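Local coordinates for CBS domain-containing protein CBSX2, chloroplastic (Arabidopsis thaliana, PDB 3SL7) that probably regulates the thioredoxin system of the chloroplast, and so plant development, through its single pair of CBS domains, at residues Y4-F9 with D113-E118; R130-V135 with G143-G148; W47-V52 with P106-V111. All blocks are in the same frame, centred on the assembly; numbering follows the deposited sequence.

Contact 2 is the buried one: two neighbouring strands of a β-hairpin, 131-135 and 141-146, joined by backbone bonds, with arginines at its more open end. Contacts 1 and 3 are only partly buried and bring together pieces far apart in sequence, each joining the first CBS region to the second. Contact 1 relies on backbone N-H groups held by carbonyls beside a small apolar patch, whereas contact 3 has a single backbone bond and otherwise rests on carbon packing round a proline. Contacts 1 and 2 meet where Val6 packs on Val134, and both reach the second subunit. Val111, at the end of contact 3, lies beside Val6 and probably bonds through its backbone to Pro133 and Val135.

Contact 1: Y4-F9 with D113-E118; sequences YTVGDF and DSTNLE. With ACT (acetate ion), chain F.
Leu117 and Phe9 cross at about a right angle, the methyl CD2 of Leu117 lying 3.9 Å from Phe9 CD2. Chi1 of Leu117 (-175°) sets CG beside the carbonyl carbon and chi2 then places the methyls, of which CD2 also meets Tyr4 CB at 4.1 Å. Tyr4 CB in turn lies in plane at the edge of the Phe9 ring, so the three residues form one apolar patch, continued by Ala153 of helix 147-159 and by Phe85 of the second subunit. Val6 and Thr115 lie side by side and point the same way, with Val6 CG2 3.7 Å from Thr115 CB and Ala120 touching both. The backbones join beside these pairs at a single bridge, Thr5 with Asn116 (CA to CA 4.4 Å), flanked by two bonds. Val6 N gives a 2.7 Å bond to Thr115 O, nearly along the C=O axis, and Leu117 N bonds to Tyr4 O at 2.9 Å from above the carbonyl plane. Gly7 N reaches Asp113 O at 2.7 Å in the carbonyl plane, on a lone pair. Asp8 OD2 takes the N-H of Thr5 at 2.8 Å, three residues back in the same segment. Asn116, the N-cap of helix 117-124, bonds through OD1 to Asp119 N. The N-terminal arm is thus tied to the entry of that helix chiefly by main-chain polarity, with leucine, phenylalanine and valine carbons packed beside these bonds.

Contact 2: R130-V135 with G143-G148; sequences RRLPVV and GILTRG. With ACT (acetate ion), chain C.
The guanidinium of Arg130 meets Arg147 at its edge: Arg147 CD lies in its plane, 3.9 Å from Arg130 NE. The two side chains run side by side in the same direction with their guanidinium planes 86° apart; two like charges so placed would probably repel, and Arg130 is poorly ordered, so its exact placing is uncertain. Arg147 makes a cation-pi contact with Trp82 of the second subunit. The Arg131 guanidinium has at its edge, close to its plane, an acetate that probably comes from the crystallisation liquor. Arg131 NE makes weak bonds to both acetate oxygens, the nearer being OXT at 2.6 Å, and NH2 bonds to Thr38 while Phe129 adds a cation-pi contact. The arginine chain, extended from CG to NE, crosses Ile144 obliquely, and Ile144 CD1 lies 3.7 Å from Arg131 CB. An alanine in place of Arg131 would probably leave Thr38 OG1 and the Phe129 ring without the guanidinium and take from Ile144 CD1 its contact with Arg131 CD (3.8 Å), the one with CB remaining. Strands 131-135 and 141-146 form the antiparallel β-hairpin of the second CBS region. Leu132 and Leu145 are a hydrogen-bonded pair, Leu145 N reaching Leu132 O at 2.8 Å with a nearly straight N-H (176°) and Leu132 N returning a bond to Leu145 O. Val134 N binds Gly143 O at 2.6 Å from above the carbonyl plane. Leu132, Val134 and Leu145 share one sheet face, where Leu132 and Leu145 pack on helix 117-124; Arg131, Pro133, Ile144 and Thr146 share the other. At the arginine end a water accepts from Arg147 N and donates to Arg130 O, 2.6 Å away, and Thr146 OG1 caps helix 147-159 at Asn149 N.

Contact 3: W47-V52 with P106-V111; sequences WTLVGV and PSPLVV
Leu49 and Pro108 are pressed unusually close, tip to tip: Leu49 CD1 stands 3.4 Å from Pro108 CG, inside normal van der Waals separation. The leucine has CG anti to the backbone N and chi2 at -86°, which carries CD1 out to the proline and also to within 3.8 Å of Val110 CG1. Pro108 is gripped from a second direction by Val52, whose side chain slides past it in the opposite sense, with CG1 3.6 Å from Pro108 CG. The near edge of the same ring, at CD, lies 3.6 Å from Gly51 CA, so the proline wedges against three residues of strand 49-54. Next to this packing, Pro106 and Gly51 are an antiparallel non-hydrogen-bonded pair, their CA atoms 4.0 Å apart. Pro106 belongs to strand 105-106, by which the second CBS region adds an edge strand to the sheet of the first, a crossing-over consistent with a tandem CBS pair. The glycine is almost fully extended, and a CB there would sit tightly against Pro106 CA. Val50 and Gly51 together form a classic β-bulge opposite Val42 of strand 39-43. On the Pro106 side, Val50 O accepts Ser107 N at 3.2 Å, the donor lying well above the carbonyl plane, and Pro106 CA adds a CA-H...O contact to that same oxygen. The chain leaves the strand pairing after Pro106, the run from Pro106 to Val110 lying 109° from that of Leu49 to Val52, and leads into strand 111-112 of the other sheet; Pro133 of that sheet packs on both Leu49 and Val52. With one polar link against several carbon contacts, the joint here probably depends mainly on the fit of rigid proline and branched side chains.

Contact 1: Y4-F9 with D113-E118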
loop_
_atom_site.group_PDB
_atom_site.type_symbol
_atom_site.label_atom_id
_atom_site.label_comp_id
_atom_site.label_asym_id
_atom_site.label_seq_id
_atom_site.Cartn_x
_atom_site.Cartn_y
_atom_site.Cartn_z
ATOM N N TYR A 4 -22.703 0.677 -11.879
ATOM C CA TYR A 4 -21.469 -0.044 -12.172
ATOM C C TYR A 4 -21.314 -1.319 -11.334
ATOM O O TYR A 4 -21.982 -1.499 -10.318
ATOM C CB TYR A 4 -20.254 0.865 -11.995
ATOM C CG TYR A 4 -20.164 1.960 -13.033
ATOM C CD1 TYR A 4 -20.747 3.201 -12.813
ATOM C CD2 TYR A 4 -19.493 1.754 -14.230
ATOM C CE1 TYR A 4 -20.666 4.206 -13.756
ATOM C CE2 TYR A 4 -19.404 2.754 -15.181
ATOM C CZ TYR A 4 -19.994 3.975 -14.937
ATOM O OH TYR A 4 -19.908 4.972 -15.878
ATOM N N THR A 5 -20.442 -2.211 -11.783
ATOM C CA THR A 5 -20.227 -3.462 -11.085
ATOM C C THR A 5 -18.738 -3.624 -10.743
ATOM O O THR A 5 -17.879 -2.936 -11.297
ATOM C CB THR A 5 -20.661 -4.647 -11.950
ATOM O OG1 THR A 5 -19.835 -4.694 -13.115
ATOM C CG2 THR A 5 -22.153 -4.516 -12.388
ATOM N N VAL A 6 -18.437 -4.542 -9.837
ATOM C CA VAL A 6 -17.052 -4.826 -9.485
ATOM C C VAL A 6 -16.213 -5.071 -10.740
ATOM O O VAL A 6 -15.107 -4.554 -10.868
ATOM C CB VAL A 6 -16.968 -6.033 -8.541
ATOM C CG1 VAL A 6 -15.516 -6.514 -8.382
ATOM C CG2 VAL A 6 -17.580 -5.676 -7.202
ATOM N N GLY A 7 -16.746 -5.850 -11.677
ATOM C CA GLY A 7 -15.978 -6.233 -12.849
ATOM C C GLY A 7 -15.483 -5.057 -13.662
ATOM O O GLY A 7 -14.500 -5.158 -14.397
ATOM N N ASP A 8 -16.178 -3.934 -13.537
ATOM C CA ASP A 8 -15.822 -2.730 -14.285
ATOM C C ASP A 8 -14.552 -2.057 -13.760
ATOM O O ASP A 8 -13.895 -1.318 -14.494
ATOM C CB ASP A 8 -16.976 -1.726 -14.254
ATOM C CG ASP A 8 -18.239 -2.260 -14.924
ATOM O OD1 ASP A 8 -18.147 -2.835 -16.032
ATOM O OD2 ASP A 8 -19.327 -2.120 -14.332
ATOM N N PHE A 9 -14.213 -2.296 -12.497
ATOM C CA PHE A 9 -13.113 -1.550 -11.866
ATOM C C PHE A 9 -12.141 -2.364 -11.026
ATOM O O PHE A 9 -11.205 -1.812 -10.457
ATOM C CB PHE A 9 -13.675 -0.417 -11.022
ATOM C CG PHE A 9 -14.441 0.595 -11.819
ATOM C CD1 PHE A 9 -13.781 1.607 -12.491
ATOM C CD2 PHE A 9 -15.818 0.527 -11.900
ATOM C CE1 PHE A 9 -14.478 2.535 -13.223
ATOM C CE2 PHE A 9 -16.523 1.458 -12.634
ATOM C CZ PHE A 9 -15.851 2.461 -13.300
ATOM N N ASP A 113 -17.752 -10.500 -10.247
ATOM C CA ASP A 113 -17.582 -9.332 -11.110
ATOM C C ASP A 113 -18.907 -8.597 -11.348
ATOM O O ASP A 113 -18.919 -7.407 -11.667
ATOM C CB ASP A 113 -16.895 -9.679 -12.442
ATOM C CG ASP A 113 -17.622 -10.742 -13.235
ATOM O OD1 ASP A 113 -18.838 -10.973 -13.023
ATOM O OD2 ASP A 113 -16.954 -11.346 -14.093
ATOM N N SER A 114 -20.018 -9.310 -11.166
ATOM C CA SER A 114 -21.352 -8.753 -11.371
ATOM C C SER A 114 -21.854 -8.008 -10.145
ATOM O O SER A 114 -22.888 -7.359 -10.194
ATOM C CB SER A 114 -22.337 -9.871 -11.706
ATOM O OG SER A 114 -22.269 -10.885 -10.712
ATOM N N THR A 115 -21.122 -8.107 -9.043
ATOM C CA THR A 115 -21.533 -7.441 -7.815
ATOM C C THR A 115 -21.622 -5.943 -8.031
ATOM O O THR A 115 -20.743 -5.345 -8.638
ATOM C CB THR A 115 -20.558 -7.750 -6.664
ATOM O OG1 THR A 115 -20.579 -9.153 -6.403
ATOM C CG2 THR A 115 -20.959 -7.016 -5.400
ATOM N N ASN A 116 -22.709 -5.353 -7.546
ATOM C CA ASN A 116 -22.918 -3.916 -7.621
ATOM C C ASN A 116 -21.770 -3.182 -6.936
ATOM O O ASN A 116 -21.369 -3.531 -5.832
ATOM C CB ASN A 116 -24.262 -3.552 -6.984
ATOM C CG ASN A 116 -24.430 -2.058 -6.786
ATOM O OD1 ASN A 116 -24.151 -1.523 -5.711
ATOM N ND2 ASN A 116 -24.892 -1.376 -7.826
ATOM N N LEU A 117 -21.225 -2.176 -7.611
ATOM C CA LEU A 117 -20.034 -1.487 -7.115
ATOM C C LEU A 117 -20.260 -0.844 -5.754
ATOM O O LEU A 117 -19.396 -0.931 -4.880
ATOM C CB LEU A 117 -19.545 -0.439 -8.112
ATOM C CG LEU A 117 -18.231 0.256 -7.734
ATOM C CD1 LEU A 117 -17.098 -0.749 -7.714
ATOM C CD2 LEU A 117 -17.927 1.380 -8.696
ATOM N N GLU A 118 -21.402 -0.188 -5.573
ATOM C CA GLU A 118 -21.710 0.459 -4.295
ATOM C C GLU A 118 -21.816 -0.550 -3.156
ATOM O O GLU A 118 -21.373 -0.276 -2.052
ATOM C CB GLU A 118 -22.994 1.297 -4.384
ATOM C CG GLU A 118 -22.934 2.350 -5.482
ATOM C CD GLU A 118 -23.913 3.507 -5.277
ATOM O OE1 GLU A 118 -24.344 3.734 -4.124
ATOM O OE2 GLU A 118 -24.245 4.192 -6.270
HETATM C C ACT F . -23.202 3.520 -9.904
HETATM O O ACT F . -22.888 4.571 -9.295
HETATM O OXT ACT F . -22.569 3.308 -10.963
HETATM C CH3 ACT F . -24.260 2.577 -9.395
HETATM O O HOH W 1 -24.957 -2.971 -10.919
#

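Contact 2: R130-V135 with G143-G148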
loop_
_atom_site.group_PDB
_atom_site.type_symbol
_atom_site.label_atom_id
_atom_site.label_comp_id
_atom_site.label_asym_id
_atom_site.label_seq_id
_atom_site.Cartn_x
_atom_site.Cartn_y
_atom_site.Cartn_z
ATOM N N ARG A 130 -9.557 -5.317 4.038
ATOM C CA ARG A 130 -9.748 -4.077 3.275
ATOM C C ARG A 130 -9.575 -4.241 1.759
ATOM O O ARG A 130 -9.289 -3.282 1.042
ATOM C CB ARG A 130 -8.796 -2.999 3.774
ATOM C CG ARG A 130 -9.009 -2.603 5.231
ATOM C CD ARG A 130 -10.221 -1.697 5.397
ATOM N NE ARG A 130 -9.838 -0.289 5.437
ATOM C CZ ARG A 130 -9.532 0.364 6.554
ATOM N NH1 ARG A 130 -9.569 -0.265 7.720
ATOM N NH2 ARG A 130 -9.191 1.646 6.507
ATOM N N ARG A 131 -9.707 -5.468 1.285
ATOM C CA ARG A 131 -9.824 -5.751 -0.141
ATOM C C ARG A 131 -10.839 -6.868 -0.249
ATOM O O ARG A 131 -11.063 -7.584 0.720
ATOM C CB ARG A 131 -8.496 -6.231 -0.717
ATOM C CG ARG A 131 -7.298 -5.410 -0.316
ATOM C CD ARG A 131 -6.031 -6.211 -0.549
ATOM N NE ARG A 131 -4.825 -5.442 -0.265
ATOM C CZ ARG A 131 -4.256 -5.349 0.934
ATOM N NH1 ARG A 131 -4.787 -5.965 1.980
ATOM N NH2 ARG A 131 -3.153 -4.632 1.088
ATOM N N LEU A 132 -11.444 -7.021 -1.422
ATOM C CA LEU A 132 -12.377 -8.102 -1.663
ATOM C C LEU A 132 -11.875 -8.904 -2.839
ATOM O O LEU A 132 -11.823 -8.396 -3.948
ATOM C CB LEU A 132 -13.774 -7.565 -1.966
ATOM C CG LEU A 132 -14.412 -6.789 -0.820
ATOM C CD1 LEU A 132 -15.640 -6.016 -1.312
ATOM C CD2 LEU A 132 -14.786 -7.742 0.302
ATOM N N PRO A 133 -11.463 -10.152 -2.585
ATOM C CA PRO A 133 -11.127 -11.013 -3.714
ATOM C C PRO A 133 -12.367 -11.117 -4.603
ATOM O O PRO A 133 -13.490 -11.116 -4.093
ATOM C CB PRO A 133 -10.832 -12.360 -3.054
ATOM C CG PRO A 133 -10.408 -12.013 -1.644
ATOM C CD PRO A 133 -11.271 -10.821 -1.288
ATOM N N VAL A 134 -12.173 -11.183 -5.908
ATOM C CA VAL A 134 -13.303 -11.388 -6.821
ATOM C C VAL A 134 -13.163 -12.790 -7.374
ATOM O O VAL A 134 -12.100 -13.166 -7.875
ATOM C CB VAL A 134 -13.305 -10.367 -7.961
ATOM C CG1 VAL A 134 -14.634 -10.430 -8.747
ATOM C CG2 VAL A 134 -13.084 -8.971 -7.411
ATOM N N VAL A 135 -14.228 -13.576 -7.256
ATOM C CA VAL A 135 -14.218 -14.933 -7.757
ATOM C C VAL A 135 -15.224 -15.151 -8.888
ATOM O O VAL A 135 -16.163 -14.369 -9.078
ATOM C CB VAL A 135 -14.485 -15.944 -6.624
ATOM C CG1 VAL A 135 -13.417 -15.806 -5.526
ATOM C CG2 VAL A 135 -15.870 -15.732 -6.043
ATOM N N GLY A 143 -9.902 -11.673 -9.684
ATOM C CA GLY A 143 -9.489 -10.306 -9.482
ATOM C C GLY A 143 -9.558 -9.932 -8.025
ATOM O O GLY A 143 -9.899 -10.740 -7.169
ATOM N N ILE A 144 -9.245 -8.683 -7.739
ATOM C CA ILE A 144 -9.427 -8.188 -6.401
ATOM C C ILE A 144 -9.940 -6.759 -6.488
ATOM O O ILE A 144 -9.569 -6.013 -7.394
ATOM C CB ILE A 144 -8.102 -8.317 -5.562
ATOM C CG1 ILE A 144 -8.368 -8.107 -4.081
ATOM C CG2 ILE A 144 -7.024 -7.349 -6.042
ATOM C CD1 ILE A 144 -7.265 -8.685 -3.198
ATOM N N LEU A 145 -10.836 -6.399 -5.576
ATOM C CA LEU A 145 -11.276 -5.012 -5.458
ATOM C C LEU A 145 -10.586 -4.359 -4.270
ATOM O O LEU A 145 -10.715 -4.815 -3.130
ATOM C CB LEU A 145 -12.792 -4.923 -5.277
ATOM C CG LEU A 145 -13.342 -3.491 -5.329
ATOM C CD1 LEU A 145 -13.244 -2.929 -6.759
ATOM C CD2 LEU A 145 -14.785 -3.441 -4.829
ATOM N N THR A 146 -9.870 -3.278 -4.543
ATOM C CA THR A 146 -9.144 -2.564 -3.511
ATOM C C THR A 146 -9.797 -1.212 -3.325
ATOM O O THR A 146 -10.554 -0.778 -4.178
ATOM C CB THR A 146 -7.692 -2.320 -3.938
ATOM O OG1 THR A 146 -7.669 -1.376 -5.016
ATOM C CG2 THR A 146 -7.037 -3.627 -4.408
ATOM N N ARG A 147 -9.485 -0.531 -2.227
ATOM C CA ARG A 147 -10.004 0.811 -2.017
ATOM C C ARG A 147 -9.553 1.718 -3.154
ATOM O O ARG A 147 -10.314 2.564 -3.626
ATOM C CB ARG A 147 -9.559 1.364 -0.666
ATOM C CG ARG A 147 -10.307 0.767 0.514
ATOM C CD ARG A 147 -9.747 1.271 1.839
ATOM N NE ARG A 147 -9.737 2.731 1.919
ATOM C CZ ARG A 147 -10.817 3.475 2.150
ATOM N NH1 ARG A 147 -12.004 2.896 2.309
ATOM N NH2 ARG A 147 -10.714 4.798 2.216
ATOM N N GLY A 148 -8.315 1.524 -3.599
ATOM C CA GLY A 148 -7.786 2.260 -4.732
ATOM C C GLY A 148 -8.598 2.068 -6.008
ATOM O O GLY A 148 -8.792 3.010 -6.768
HETATM C C ACT C . -3.548 -4.717 -3.345
HETATM O O ACT C . -3.452 -3.647 -2.710
HETATM O OXT ACT C . -3.799 -5.724 -2.652
HETATM C CH3 ACT C . -3.387 -4.786 -4.840
HETATM O O HOH W 2 -7.576 -1.839 -0.325
#

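Contact 3: W47-V52 with P106-V111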
loop_
_atom_site.group_PDB
_atom_site.type_symbol
_atom_site.label_atom_id
_atom_site.label_comp_id
_atom_site.label_asym_id
_atom_site.label_seq_id
_atom_site.Cartn_x
_atom_site.Cartn_y
_atom_site.Cartn_z
ATOM N N TRP A 47 -6.045 -22.308 -8.412
ATOM C CA TRP A 47 -6.489 -20.920 -8.375
ATOM C C TRP A 47 -7.808 -20.716 -7.647
ATOM O O TRP A 47 -8.391 -19.640 -7.707
ATOM C CB TRP A 47 -6.527 -20.313 -9.784
ATOM C CG TRP A 47 -5.219 -19.715 -10.099
ATOM C CD1 TRP A 47 -4.092 -20.373 -10.487
ATOM C CD2 TRP A 47 -4.865 -18.339 -9.985
ATOM N NE1 TRP A 47 -3.058 -19.484 -10.642
ATOM C CE2 TRP A 47 -3.506 -18.227 -10.338
ATOM C CE3 TRP A 47 -5.568 -17.186 -9.632
ATOM C CZ2 TRP A 47 -2.836 -17.009 -10.349
ATOM C CZ3 TRP A 47 -4.897 -15.977 -9.634
ATOM C CH2 TRP A 47 -3.545 -15.898 -9.993
ATOM N N THR A 48 -8.260 -21.744 -6.938
ATOM C CA THR A 48 -9.376 -21.570 -6.022
ATOM C C THR A 48 -8.932 -20.667 -4.882
ATOM O O THR A 48 -7.876 -20.893 -4.272
ATOM C CB THR A 48 -9.858 -22.906 -5.459
ATOM O OG1 THR A 48 -10.198 -23.769 -6.550
ATOM C CG2 THR A 48 -11.083 -22.696 -4.575
ATOM N N LEU A 49 -9.723 -19.635 -4.605
ATOM C CA LEU A 49 -9.420 -18.713 -3.516
ATOM C C LEU A 49 -9.682 -19.452 -2.211
ATOM O O LEU A 49 -10.787 -19.939 -1.984
ATOM C CB LEU A 49 -10.313 -17.478 -3.634
ATOM C CG LEU A 49 -10.109 -16.225 -2.776
ATOM C CD1 LEU A 49 -10.820 -16.356 -1.469
ATOM C CD2 LEU A 49 -8.636 -15.928 -2.577
ATOM N N VAL A 50 -8.662 -19.582 -1.367
ATOM C CA VAL A 50 -8.837 -20.314 -0.111
ATOM C C VAL A 50 -8.688 -19.434 1.131
ATOM O O VAL A 50 -9.085 -19.822 2.231
ATOM C CB VAL A 50 -7.893 -21.529 -0.018
ATOM C CG1 VAL A 50 -8.088 -22.436 -1.223
ATOM C CG2 VAL A 50 -6.430 -21.079 0.116
ATOM N N GLY A 51 -8.126 -18.246 0.950
ATOM C CA GLY A 51 -7.921 -17.351 2.066
ATOM C C GLY A 51 -7.233 -16.070 1.677
ATOM O O GLY A 51 -6.990 -15.800 0.504
ATOM N N VAL A 52 -6.955 -15.259 2.685
ATOM C CA VAL A 52 -6.206 -14.030 2.508
ATOM C C VAL A 52 -5.224 -13.950 3.666
ATOM O O VAL A 52 -5.466 -14.513 4.736
ATOM C CB VAL A 52 -7.130 -12.785 2.523
ATOM C CG1 VAL A 52 -8.135 -12.845 1.349
ATOM C CG2 VAL A 52 -7.872 -12.690 3.847
ATOM N N PRO A 106 -9.023 -17.975 6.424
ATOM C CA PRO A 106 -9.657 -18.804 5.411
ATOM C C PRO A 106 -11.047 -18.249 5.076
ATOM O O PRO A 106 -11.600 -17.484 5.866
ATOM C CB PRO A 106 -9.793 -20.139 6.121
ATOM C CG PRO A 106 -10.061 -19.739 7.543
ATOM C CD PRO A 106 -9.241 -18.498 7.785
ATOM N N SER A 107 -11.573 -18.601 3.912
ATOM C CA SER A 107 -12.980 -18.339 3.619
ATOM C C SER A 107 -13.315 -16.853 3.759
ATOM O O SER A 107 -14.261 -16.495 4.458
ATOM C CB SER A 107 -13.823 -19.158 4.598
ATOM O OG SER A 107 -15.181 -19.173 4.204
ATOM N N PRO A 108 -12.509 -15.977 3.132
ATOM C CA PRO A 108 -12.734 -14.536 3.299
ATOM C C PRO A 108 -13.999 -14.094 2.570
ATOM O O PRO A 108 -14.571 -14.876 1.796
ATOM C CB PRO A 108 -11.490 -13.909 2.647
ATOM C CG PRO A 108 -11.050 -14.917 1.633
ATOM C CD PRO A 108 -11.360 -16.262 2.250
ATOM N N LEU A 109 -14.427 -12.865 2.846
ATOM C CA LEU A 109 -15.482 -12.219 2.091
ATOM C C LEU A 109 -15.023 -12.079 0.666
ATOM O O LEU A 109 -13.913 -11.615 0.410
ATOM C CB LEU A 109 -15.756 -10.822 2.649
ATOM C CG LEU A 109 -16.670 -10.751 3.867
ATOM C CD1 LEU A 109 -16.941 -9.292 4.237
ATOM C CD2 LEU A 109 -17.965 -11.510 3.568
ATOM N N VAL A 110 -15.883 -12.468 -0.271
ATOM C CA VAL A 110 -15.598 -12.235 -1.682
ATOM C C VAL A 110 -16.792 -11.639 -2.431
ATOM O O VAL A 110 -17.934 -11.668 -1.954
ATOM C CB VAL A 110 -15.170 -13.520 -2.422
ATOM C CG1 VAL A 110 -14.012 -14.225 -1.694
ATOM C CG2 VAL A 110 -16.358 -14.454 -2.604
ATOM N N VAL A 111 -16.523 -11.102 -3.615
ATOM C CA VAL A 111 -17.587 -10.611 -4.471
ATOM C C VAL A 111 -17.437 -11.271 -5.829
ATOM O O VAL A 111 -16.482 -12.013 -6.061
ATOM C CB VAL A 111 -17.530 -9.084 -4.633
ATOM C CG1 VAL A 111 -17.823 -8.402 -3.305
ATOM C CG2 VAL A 111 -16.170 -8.662 -5.161
#